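PDB 2B3F: glucose-binding protein from Thermus thermophilus HB27, which binds glucose and galactose and probably delivers sugar to a binding-protein-dependent transport system. Local coordinates for residues I111-V123 against Q305-A317. Residues are numbered along the deposited sequence; the frame is centred on the assembly and turned at random.
Sequences IWSVPVNIHRSNV and QDTSNPLKGSIAA. Unlike the reference sequence in segment 305-317: Ser308 (reference Phe). With GAL (beta-D-galactopyranose), chain G.
Ile118 and Ile315 form a single antiparallel hydrogen-bonded bridge beside the sugar site of this periplasmic binding protein, joining the turn after helix 302-312 to the chain between strands 110-115 and 119-120. Ile118 N gives to Ile315 O at 2.8 Å, and Ile315 N returns a bond to Ile118 O at 3.0 Å. The amide of Asn309 reaches Val116 O through ND2 at 3.0 Å, nearly straight (168°) and in the carbonyl plane; its other end, OD1, accepts from Ser314 OG at 2.7 Å. Asn117 ND2 makes a weak bond to that hydroxyl and has a further partner outside the two segments, while its OD1 takes the backbone N of Asp278. Asn117 N is buried without a partner. Nearer the ligand, Lys312, bent at chi2 (71°) and chi4 (64°), gives from NZ to His119 NE2 at 2.8 Å and to galactose O3 at 2.9 Å. The other ring nitrogen, ND1, is bonded to Asp243 OD1, so both imidazole nitrogens are engaged. A leucine in place of His119 would probably deprive Lys312 NZ of the NE2 acceptor and Asp243 of its ring partner, leaving the ammonium freer to swing away from the sugar. Over one face of the imidazole lies Ser314 CB, a CH-pi contact 3.4 Å from the ring centroid.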
ATOM      1  N   ILE A 111     -18.182 -12.688  -1.462  1.00 19.95           N
ATOM      2  CA  ILE A 111     -16.728 -12.530  -1.290  1.00 19.21           C
ATOM      3  C   ILE A 111     -16.209 -12.167  -2.675  1.00 18.74           C
ATOM      4  O   ILE A 111     -16.529 -12.846  -3.651  1.00 17.82           O
ATOM      5  CB  ILE A 111     -16.063 -13.818  -0.774  1.00 19.53           C
ATOM      6  CG1 ILE A 111     -16.669 -14.218   0.572  1.00 19.93           C
ATOM      7  CG2 ILE A 111     -14.591 -13.598  -0.597  1.00 20.52           C
ATOM      8  CD1 ILE A 111     -16.171 -15.530   1.120  1.00 20.51           C
ATOM      9  N   TRP A 112     -15.436 -11.074  -2.772  1.00 17.69           N
ATOM     10  CA  TRP A 112     -15.329 -10.363  -4.051  1.00 17.36           C
ATOM     11  C   TRP A 112     -13.946 -10.311  -4.690  1.00 16.20           C
ATOM     12  O   TRP A 112     -13.817  -9.878  -5.839  1.00 15.94           O
ATOM     13  CB  TRP A 112     -15.923  -8.950  -3.902  1.00 16.98           C
ATOM     14  CG  TRP A 112     -17.340  -8.995  -3.403  1.00 17.14           C
ATOM     15  CD1 TRP A 112     -17.761  -8.794  -2.128  1.00 18.12           C
ATOM     16  CD2 TRP A 112     -18.507  -9.303  -4.174  1.00 16.69           C
ATOM     17  NE1 TRP A 112     -19.142  -8.933  -2.050  1.00 17.83           N
ATOM     18  CE2 TRP A 112     -19.620  -9.244  -3.297  1.00 18.43           C
ATOM     19  CE3 TRP A 112     -18.720  -9.621  -5.524  1.00 18.12           C
ATOM     20  CZ2 TRP A 112     -20.924  -9.507  -3.723  1.00 18.08           C
ATOM     21  CZ3 TRP A 112     -20.019  -9.863  -5.953  1.00 18.24           C
ATOM     22  CH2 TRP A 112     -21.105  -9.800  -5.050  1.00 17.88           C
ATOM     23  N   SER A 113     -12.922 -10.758  -3.975  1.00 16.15           N
ATOM     24  CA  SER A 113     -11.578 -10.861  -4.559  1.00 16.26           C
ATOM     25  C   SER A 113     -10.725 -11.854  -3.780  1.00 16.53           C
ATOM     26  O   SER A 113     -11.117 -12.317  -2.696  1.00 15.56           O
ATOM     27  CB  SER A 113     -10.878  -9.493  -4.605  1.00 16.09           C
ATOM     28  OG  SER A 113     -10.563  -9.077  -3.299  1.00 16.78           O
ATOM     29  N   VAL A 114      -9.560 -12.169  -4.338  1.00 15.86           N
ATOM     30  CA  VAL A 114      -8.626 -13.116  -3.754  1.00 16.20           C
ATOM     31  C   VAL A 114      -7.333 -12.384  -3.419  1.00 16.41           C
ATOM     32  O   VAL A 114      -6.644 -11.910  -4.334  1.00 14.91           O
ATOM     33  CB  VAL A 114      -8.302 -14.259  -4.738  1.00 17.18           C
ATOM     34  CG1 VAL A 114      -7.388 -15.304  -4.081  1.00 18.38           C
ATOM     35  CG2 VAL A 114      -9.601 -14.851  -5.290  1.00 17.85           C
ATOM     36  N   PRO A 115      -7.005 -12.279  -2.125  1.00 16.86           N
ATOM     37  CA  PRO A 115      -5.764 -11.607  -1.722  1.00 16.77           C
ATOM     38  C   PRO A 115      -4.513 -12.378  -2.108  1.00 17.09           C
ATOM     39  O   PRO A 115      -4.454 -13.600  -1.924  1.00 16.21           O
ATOM     40  CB  PRO A 115      -5.879 -11.494  -0.206  1.00 17.37           C
ATOM     41  CG  PRO A 115      -7.258 -11.942   0.139  1.00 19.09           C
ATOM     42  CD  PRO A 115      -7.784 -12.754  -0.960  1.00 17.38           C
ATOM     43  N   VAL A 116      -3.519 -11.682  -2.647  1.00 15.99           N
ATOM     44  CA  VAL A 116      -2.256 -12.305  -3.016  1.00 15.87           C
ATOM     45  C   VAL A 116      -1.140 -12.033  -2.020  1.00 15.34           C
ATOM     46  O   VAL A 116      -0.139 -12.734  -2.003  1.00 15.94           O
ATOM     47  CB  VAL A 116      -1.829 -11.940  -4.453  1.00 16.13           C
ATOM     48  CG1 VAL A 116      -1.471 -10.476  -4.587  1.00 18.63           C
ATOM     49  CG2 VAL A 116      -0.642 -12.829  -4.906  1.00 17.10           C
ATOM     50  N   ASN A 117      -1.307 -11.001  -1.198  1.00 14.89           N
ATOM     51  CA  ASN A 117      -0.258 -10.550  -0.324  1.00 14.56           C
ATOM     52  C   ASN A 117      -0.785  -9.706   0.829  1.00 14.47           C
ATOM     53  O   ASN A 117      -1.997  -9.444   0.951  1.00 13.95           O
ATOM     54  CB  ASN A 117       0.796  -9.754  -1.129  1.00 14.25           C
ATOM     55  CG  ASN A 117       0.260  -8.429  -1.667  1.00 15.16           C
ATOM     56  OD1 ASN A 117      -0.840  -8.016  -1.345  1.00 16.45           O
ATOM     57  ND2 ASN A 117       1.067  -7.751  -2.490  1.00 15.99           N
ATOM     58  N   ILE A 118       0.150  -9.310   1.667  1.00 14.38           N
ATOM     59  CA  ILE A 118      -0.034  -8.255   2.652  1.00 14.71           C
ATOM     60  C   ILE A 118       1.184  -7.330   2.523  1.00 13.96           C
ATOM     61  O   ILE A 118       2.329  -7.767   2.631  1.00 13.68           O
ATOM     62  CB  ILE A 118      -0.092  -8.801   4.101  1.00 15.64           C
ATOM     63  CG1 ILE A 118      -1.281  -9.758   4.288  1.00 15.57           C
ATOM     64  CG2 ILE A 118      -0.140  -7.679   5.106  1.00 14.51           C
ATOM     65  CD1 ILE A 118      -2.644  -9.130   4.261  1.00 18.50           C
ATOM     66  N   HIS A 119       0.932  -6.045   2.257  1.00 14.08           N
ATOM     67  CA  HIS A 119       1.962  -5.025   2.393  1.00 13.86           C
ATOM     68  C   HIS A 119       1.723  -4.214   3.677  1.00 13.62           C
ATOM     69  O   HIS A 119       0.592  -4.099   4.178  1.00 13.22           O
ATOM     70  CB  HIS A 119       1.985  -4.049   1.195  1.00 13.61           C
ATOM     71  CG  HIS A 119       2.812  -4.482   0.008  1.00 13.06           C
ATOM     72  ND1 HIS A 119       4.182  -4.621   0.049  1.00 12.20           N
ATOM     73  CD2 HIS A 119       2.450  -4.720  -1.278  1.00 12.55           C
ATOM     74  CE1 HIS A 119       4.621  -4.938  -1.161  1.00 12.76           C
ATOM     75  NE2 HIS A 119       3.589  -5.008  -1.981  1.00 13.60           N
ATOM     76  N   ARG A 120       2.803  -3.634   4.176  1.00 14.06           N
ATOM     77  CA  ARG A 120       2.781  -2.725   5.313  1.00 14.32           C
ATOM     78  C   ARG A 120       3.086  -1.311   4.814  1.00 14.88           C
ATOM     79  O   ARG A 120       4.070  -1.111   4.080  1.00 15.27           O
ATOM     80  CB  ARG A 120       3.867  -3.111   6.300  1.00 14.49           C
ATOM     81  CG  ARG A 120       3.789  -2.343   7.588  1.00 14.55           C
ATOM     82  CD  ARG A 120       4.741  -2.899   8.607  1.00 15.61           C
ATOM     83  NE  ARG A 120       4.571  -2.256   9.892  1.00 16.00           N
ATOM     84  CZ  ARG A 120       5.199  -2.646  10.994  1.00 18.45           C
ATOM     85  NH1 ARG A 120       6.033  -3.657  10.947  1.00 20.57           N
ATOM     86  NH2 ARG A 120       4.976  -2.038  12.140  1.00 19.15           N
ATOM     87  N   SER A 121       2.268  -0.362   5.245  1.00 15.04           N
ATOM     88  CA  SER A 121       2.419   1.028   4.862  1.00 14.85           C
ATOM     89  C   SER A 121       3.451   1.763   5.731  1.00 15.71           C
ATOM     90  O   SER A 121       4.266   2.540   5.205  1.00 14.48           O
ATOM     91  CB  SER A 121       1.071   1.750   4.938  1.00 15.74           C
ATOM     92  OG  SER A 121       1.249   3.144   4.706  1.00 14.96           O
ATOM     93  N   ASN A 122       3.408   1.536   7.044  1.00 14.77           N
ATOM     94  CA  ASN A 122       4.147   2.372   8.000  1.00 14.86           C
ATOM     95  C   ASN A 122       5.560   1.853   8.290  1.00 15.11           C
ATOM     96  O   ASN A 122       5.844   1.397   9.423  1.00 15.55           O
ATOM     97  CB  ASN A 122       3.334   2.562   9.292  1.00 15.03           C
ATOM     98  CG  ASN A 122       3.028   1.236  10.031  1.00 16.62           C
ATOM     99  OD1 ASN A 122       2.707   0.214   9.419  1.00 15.89           O
ATOM    100  ND2 ASN A 122       3.146   1.266  11.353  1.00 15.82           N
ATOM    101  N   VAL A 123       6.434   1.924   7.279  1.00 15.36           N
ATOM    102  CA  VAL A 123       7.825   1.550   7.454  1.00 16.07           C
ATOM    103  C   VAL A 123       8.742   2.717   7.110  1.00 17.19           C
ATOM    104  O   VAL A 123       8.539   3.427   6.113  1.00 16.36           O
ATOM    105  CB  VAL A 123       8.226   0.305   6.608  1.00 16.29           C
ATOM    106  CG1 VAL A 123       9.627  -0.166   6.991  1.00 16.97           C
ATOM    107  CG2 VAL A 123       7.182  -0.826   6.797  1.00 16.18           C
ATOM    108  N   GLN A 305       1.924 -17.629  -3.999  1.00 19.08           N
ATOM    109  CA  GLN A 305       2.273 -16.572  -3.054  1.00 18.19           C
ATOM    110  C   GLN A 305       3.703 -16.646  -2.534  1.00 18.82           C
ATOM    111  O   GLN A 305       4.343 -15.605  -2.286  1.00 18.47           O
ATOM    112  CB  GLN A 305       1.260 -16.520  -1.878  1.00 17.81           C
ATOM    113  CG  GLN A 305      -0.156 -16.193  -2.350  1.00 16.31           C
ATOM    114  CD  GLN A 305      -1.106 -15.740  -1.245  1.00 15.29           C
ATOM    115  OE1 GLN A 305      -0.689 -15.499  -0.108  1.00 16.01           O
ATOM    116  NE2 GLN A 305      -2.384 -15.619  -1.590  1.00 16.50           N
ATOM    117  N   ASP A 306       4.229 -17.862  -2.343  1.00 18.61           N
ATOM    118  CA  ASP A 306       5.602 -17.993  -1.879  1.00 19.45           C
ATOM    119  C   ASP A 306       6.646 -17.936  -3.006  1.00 19.40           C
ATOM    120  O   ASP A 306       7.837 -17.903  -2.734  1.00 20.46           O
ATOM    121  CB  ASP A 306       5.757 -19.269  -1.046  1.00 19.60           C
ATOM    122  CG  ASP A 306       5.227 -19.116   0.374  1.00 21.22           C
ATOM    123  OD1 ASP A 306       4.835 -17.978   0.795  1.00 20.39           O
ATOM    124  OD2 ASP A 306       5.238 -20.167   1.084  1.00 21.51           O
ATOM    125  N   THR A 307       6.184 -17.962  -4.251  1.00 20.01           N
ATOM    126  CA  THR A 307       7.017 -17.636  -5.418  1.00 20.71           C
ATOM    127  C   THR A 307       7.125 -16.118  -5.634  1.00 20.86           C
ATOM    128  O   THR A 307       8.229 -15.575  -5.794  1.00 22.13           O
ATOM    129  CB  THR A 307       6.454 -18.304  -6.669  1.00 21.15           C
ATOM    130  OG1 THR A 307       6.451 -19.735  -6.488  1.00 23.31           O
ATOM    131  CG2 THR A 307       7.272 -17.958  -7.904  1.00 21.46           C
ATOM    132  N   SER A 308       5.985 -15.433  -5.625  1.00 20.79           N
ATOM    133  CA  SER A 308       5.951 -13.997  -5.963  1.00 19.77           C
ATOM    134  C   SER A 308       6.350 -13.068  -4.831  1.00 19.40           C
ATOM    135  O   SER A 308       7.101 -12.101  -5.043  1.00 18.76           O
ATOM    136  CB  SER A 308       4.576 -13.618  -6.499  1.00 20.51           C
ATOM    137  OG  SER A 308       3.559 -13.943  -5.573  1.00 21.60           O
ATOM    138  N   ASN A 309       5.853 -13.306  -3.620  1.00 17.72           N
ATOM    139  CA  ASN A 309       6.036 -12.321  -2.559  1.00 17.81           C
ATOM    140  C   ASN A 309       7.466 -12.068  -2.125  1.00 17.03           C
ATOM    141  O   ASN A 309       7.822 -10.936  -1.848  1.00 16.87           O
ATOM    142  CB  ASN A 309       5.084 -12.563  -1.379  1.00 17.48           C
ATOM    143  CG  ASN A 309       3.658 -12.228  -1.740  1.00 19.02           C
ATOM    144  OD1 ASN A 309       3.370 -11.098  -2.143  1.00 18.67           O
ATOM    145  ND2 ASN A 309       2.757 -13.202  -1.642  1.00 18.10           N
ATOM    146  N   PRO A 310       8.315 -13.107  -2.076  1.00 17.68           N
ATOM    147  CA  PRO A 310       9.724 -12.807  -1.771  1.00 17.80           C
ATOM    148  C   PRO A 310      10.386 -11.786  -2.733  1.00 17.85           C
ATOM    149  O   PRO A 310      11.281 -11.038  -2.320  1.00 19.88           O
ATOM    150  CB  PRO A 310      10.401 -14.187  -1.854  1.00 18.31           C
ATOM    151  CG  PRO A 310       9.275 -15.166  -1.508  1.00 17.63           C
ATOM    152  CD  PRO A 310       8.059 -14.558  -2.179  1.00 17.15           C
ATOM    153  N   LEU A 311       9.951 -11.770  -3.984  1.00 16.99           N
ATOM    154  CA  LEU A 311      10.428 -10.780  -4.965  1.00 16.79           C
ATOM    155  C   LEU A 311       9.839  -9.385  -4.731  1.00 17.21           C
ATOM    156  O   LEU A 311      10.479  -8.361  -5.008  1.00 16.81           O
ATOM    157  CB  LEU A 311      10.074 -11.228  -6.378  1.00 17.22           C
ATOM    158  CG  LEU A 311      10.760 -12.512  -6.849  1.00 18.42           C
ATOM    159  CD1 LEU A 311      10.123 -13.035  -8.149  1.00 20.77           C
ATOM    160  CD2 LEU A 311      12.250 -12.232  -7.047  1.00 21.73           C
ATOM    161  N   LYS A 312       8.613  -9.355  -4.229  1.00 16.60           N
ATOM    162  CA  LYS A 312       7.811  -8.119  -4.119  1.00 16.02           C
ATOM    163  C   LYS A 312       8.127  -7.247  -2.911  1.00 16.27           C
ATOM    164  O   LYS A 312       7.981  -6.022  -2.990  1.00 16.40           O
ATOM    165  CB  LYS A 312       6.332  -8.500  -4.070  1.00 16.28           C
ATOM    166  CG  LYS A 312       5.336  -7.358  -4.202  1.00 16.76           C
ATOM    167  CD  LYS A 312       5.260  -6.754  -5.566  1.00 18.36           C
ATOM    168  CE  LYS A 312       3.979  -5.937  -5.710  1.00 18.06           C
ATOM    169  NZ  LYS A 312       3.982  -4.783  -4.756  1.00 14.78           N
ATOM    170  N   GLY A 313       8.476  -7.856  -1.784  1.00 15.33           N
ATOM    171  CA  GLY A 313       8.702  -7.143  -0.533  1.00 15.58           C
ATOM    172  C   GLY A 313       7.526  -7.250   0.441  1.00 15.70           C
ATOM    173  O   GLY A 313       7.655  -6.947   1.613  1.00 18.44           O
ATOM    174  N   SER A 314       6.386  -7.672  -0.077  1.00 16.11           N
ATOM    175  CA  SER A 314       5.211  -8.008   0.719  1.00 15.77           C
ATOM    176  C   SER A 314       5.414  -9.400   1.307  1.00 16.82           C
ATOM    177  O   SER A 314       6.313 -10.132   0.906  1.00 18.06           O
ATOM    178  CB  SER A 314       3.955  -8.038  -0.152  1.00 15.83           C
ATOM    179  OG  SER A 314       4.183  -8.624  -1.421  1.00 15.92           O
ATOM    180  N   ILE A 315       4.531  -9.745   2.232  1.00 16.36           N
ATOM    181  CA  ILE A 315       4.444 -11.109   2.743  1.00 16.12           C
ATOM    182  C   ILE A 315       3.195 -11.768   2.139  1.00 16.12           C
ATOM    183  O   ILE A 315       2.331 -11.105   1.562  1.00 15.64           O
ATOM    184  CB  ILE A 315       4.437 -11.125   4.298  1.00 15.71           C
ATOM    185  CG1 ILE A 315       3.162 -10.480   4.851  1.00 16.58           C
ATOM    186  CG2 ILE A 315       5.709 -10.461   4.830  1.00 14.43           C
ATOM    187  CD1 ILE A 315       3.048 -10.387   6.369  1.00 16.18           C
ATOM    188  N   ALA A 316       3.105 -13.102   2.268  1.00 15.94           N
ATOM    189  CA  ALA A 316       1.944 -13.805   1.778  1.00 16.26           C
ATOM    190  C   ALA A 316       0.720 -13.480   2.641  1.00 15.23           C
ATOM    191  O   ALA A 316       0.847 -13.233   3.837  1.00 16.07           O
ATOM    192  CB  ALA A 316       2.204 -15.315   1.797  1.00 16.97           C
ATOM    193  N   ALA A 317      -0.444 -13.494   2.014  1.00 15.29           N
ATOM    194  CA  ALA A 317      -1.727 -13.417   2.739  1.00 15.88           C
ATOM    195  C   ALA A 317      -2.077 -14.781   3.378  1.00 16.45           C
ATOM    196  O   ALA A 317      -2.712 -14.828   4.428  1.00 16.83           O
ATOM    197  CB  ALA A 317      -2.836 -12.986   1.823  1.00 15.94           C
TER
HETATM  198  C1  GAL G3310       0.299   0.013  -3.723  1.00 11.43           C
HETATM  199  C2  GAL G3310       0.194  -1.455  -4.159  1.00 12.31           C
HETATM  200  C3  GAL G3310       1.553  -2.140  -4.185  1.00 11.16           C
HETATM  201  C4  GAL G3310       2.565  -1.329  -4.997  1.00 12.13           C
HETATM  202  C5  GAL G3310       2.500   0.147  -4.535  1.00 12.53           C
HETATM  203  C6  GAL G3310       3.455   1.094  -5.280  1.00 11.86           C
HETATM  204  O1  GAL G3310      -0.943   0.647  -3.770  1.00 13.35           O
HETATM  205  O2  GAL G3310      -0.727  -2.135  -3.291  1.00 11.86           O
HETATM  206  O3  GAL G3310       1.432  -3.440  -4.743  1.00 13.91           O
HETATM  207  O4  GAL G3310       2.240  -1.487  -6.353  1.00 16.88           O
HETATM  208  O5  GAL G3310       1.196   0.669  -4.626  1.00 11.75           O
HETATM  209  O6  GAL G3310       3.010   1.315  -6.585  1.00 12.59           O